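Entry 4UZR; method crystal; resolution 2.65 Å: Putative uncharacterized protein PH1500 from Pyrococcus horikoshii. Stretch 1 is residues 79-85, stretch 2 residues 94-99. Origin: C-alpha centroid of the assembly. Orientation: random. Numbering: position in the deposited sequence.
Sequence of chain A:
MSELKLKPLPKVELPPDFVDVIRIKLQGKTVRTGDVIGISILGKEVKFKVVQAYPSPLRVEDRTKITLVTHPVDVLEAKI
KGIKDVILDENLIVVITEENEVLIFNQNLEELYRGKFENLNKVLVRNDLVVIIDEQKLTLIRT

Stretch 1 (79-85) KIKGIKD
Stretch 2 (94-99) VVITEE

Residues 83-85 and 94-97 pair as antiparallel strands whose axes approach to 4.6 Å, with 118° between their N-to-C directions. Ile 83 faces Thr 97 in a non-hydrogen-bonded pair (CA-CA 4.5 Å), whereas Asp 85 and Ile 96 form a hydrogen-bonded pair (CA-CA 5.3 Å). The register thus slips by one residue at a beta bulge, where Lys 84 adopts phi/psi -80/-42°, between extended Ile 83 (-81/114°) and Asp 85 (-161/155°).

The bulge lets two successive amides share one acceptor: Lys 84 N and Asp 85 N donate to Ile 96 O at 2.9 and 3.2 Å. Ile 96 N returns a nearly linear bond to Asp 85 O (2.9 Å, 167°). Beyond the strands, Glu 98 N makes a weak bond to Gly 82 O (3.0 Å), which also receives a CA-H...O contact from Thr 97 CA (3.4 Å). Gly 82 has positive phi (63/69°), and a CB there would lie 2.9 Å from Glu 98 CG, a clash.

Apolar packing centres on Val 95 (chi1 t): its CG1 lies 3.7 Å from Ile 83 CG2 and 4.2 Å from Ile 80 CD1. Both isoleucines are m,t. Ile 80 CG2 also meets Thr 97 CG2 at 3.9 Å.

Glu 98 (m,m) brings OE2 to 3.3 Å from Lys 84 CB, but the extended all-t lysine leads its end away.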

# COMPACT_ATOMS: atom_id res chain seq x y z
N LYS A 79 2.61 -26.12 -24.24
CA LYS A 79 3.73 -26.62 -25.02
C LYS A 79 4.29 -25.52 -25.92
O LYS A 79 3.61 -25.04 -26.82
CB LYS A 79 3.31 -27.82 -25.87
CG LYS A 79 3.14 -29.12 -25.09
CD LYS A 79 4.49 -29.73 -24.74
N ILE A 80 5.52 -25.10 -25.64
CA ILE A 80 6.18 -24.08 -26.44
C ILE A 80 7.63 -24.50 -26.70
O ILE A 80 8.41 -24.65 -25.77
CB ILE A 80 6.17 -22.70 -25.75
CG1 ILE A 80 4.73 -22.21 -25.56
CG2 ILE A 80 6.98 -21.69 -26.55
CD1 ILE A 80 4.64 -20.91 -24.79
N LYS A 81 7.97 -24.67 -27.97
CA LYS A 81 9.30 -25.16 -28.34
C LYS A 81 10.37 -24.09 -28.16
O LYS A 81 10.28 -22.99 -28.71
CB LYS A 81 9.30 -25.67 -29.79
N GLY A 82 11.40 -24.43 -27.38
CA GLY A 82 12.55 -23.57 -27.20
C GLY A 82 12.25 -22.24 -26.54
O GLY A 82 12.33 -21.19 -27.18
N ILE A 83 11.89 -22.28 -25.26
CA ILE A 83 11.63 -21.06 -24.52
C ILE A 83 12.93 -20.43 -24.04
O ILE A 83 13.65 -21.01 -23.22
CB ILE A 83 10.70 -21.32 -23.32
CG1 ILE A 83 9.36 -21.86 -23.81
CG2 ILE A 83 10.51 -20.04 -22.53
CD1 ILE A 83 8.34 -22.07 -22.71
N LYS A 84 13.23 -19.25 -24.57
CA LYS A 84 14.48 -18.55 -24.27
C LYS A 84 14.42 -17.83 -22.93
O LYS A 84 15.38 -17.87 -22.15
CB LYS A 84 14.82 -17.57 -25.39
CG LYS A 84 16.12 -16.81 -25.19
CD LYS A 84 16.42 -15.91 -26.38
CE LYS A 84 17.28 -14.72 -25.98
NZ LYS A 84 17.11 -13.57 -26.92
N ASP A 85 13.30 -17.17 -22.65
CA ASP A 85 13.15 -16.42 -21.42
C ASP A 85 11.68 -16.16 -21.10
O ASP A 85 10.83 -16.15 -22.00
CB ASP A 85 13.91 -15.10 -21.50
CG ASP A 85 14.12 -14.46 -20.14
OD1 ASP A 85 13.92 -15.16 -19.12
OD2 ASP A 85 14.51 -13.28 -20.08
N VAL A 94 4.81 -13.47 -19.76
CA VAL A 94 5.37 -13.13 -21.07
C VAL A 94 6.49 -14.10 -21.44
O VAL A 94 7.44 -14.27 -20.69
CB VAL A 94 5.91 -11.68 -21.09
CG1 VAL A 94 6.52 -11.36 -22.45
CG2 VAL A 94 4.79 -10.69 -20.77
N VAL A 95 6.35 -14.72 -22.61
CA VAL A 95 7.30 -15.73 -23.07
C VAL A 95 7.99 -15.30 -24.36
O VAL A 95 7.35 -14.80 -25.28
CB VAL A 95 6.58 -17.08 -23.33
CG1 VAL A 95 7.57 -18.14 -23.80
CG2 VAL A 95 5.84 -17.53 -22.09
N ILE A 96 9.31 -15.49 -24.41
CA ILE A 96 10.09 -15.19 -25.60
C ILE A 96 10.80 -16.45 -26.05
O ILE A 96 11.45 -17.12 -25.25
CB ILE A 96 11.14 -14.10 -25.31
CG1 ILE A 96 10.49 -12.91 -24.60
CG2 ILE A 96 11.82 -13.65 -26.60
CD1 ILE A 96 11.49 -11.97 -23.95
N THR A 97 10.67 -16.80 -27.34
CA THR A 97 11.24 -18.05 -27.84
C THR A 97 12.59 -17.85 -28.53
O THR A 97 13.07 -16.72 -28.66
CB THR A 97 10.30 -18.77 -28.82
OG1 THR A 97 10.36 -18.13 -30.10
CG2 THR A 97 8.87 -18.77 -28.30
N GLU A 98 13.18 -18.95 -28.99
CA GLU A 98 14.49 -18.93 -29.62
C GLU A 98 14.47 -18.16 -30.93
O GLU A 98 15.44 -17.46 -31.26
CB GLU A 98 14.95 -20.37 -29.89
CG GLU A 98 15.23 -21.21 -28.65
CD GLU A 98 16.03 -20.49 -27.58
OE1 GLU A 98 17.00 -19.78 -27.92
OE2 GLU A 98 15.68 -20.64 -26.39
N GLU A 99 13.38 -18.27 -31.68
CA GLU A 99 13.27 -17.59 -32.97
C GLU A 99 12.53 -16.25 -32.85
O GLU A 99 11.84 -15.83 -33.78
CB GLU A 99 12.59 -18.49 -34.01
CG GLU A 99 11.19 -18.94 -33.65
CD GLU A 99 10.61 -19.88 -34.70
OE1 GLU A 99 10.73 -19.57 -35.91
OE2 GLU A 99 10.05 -20.93 -34.32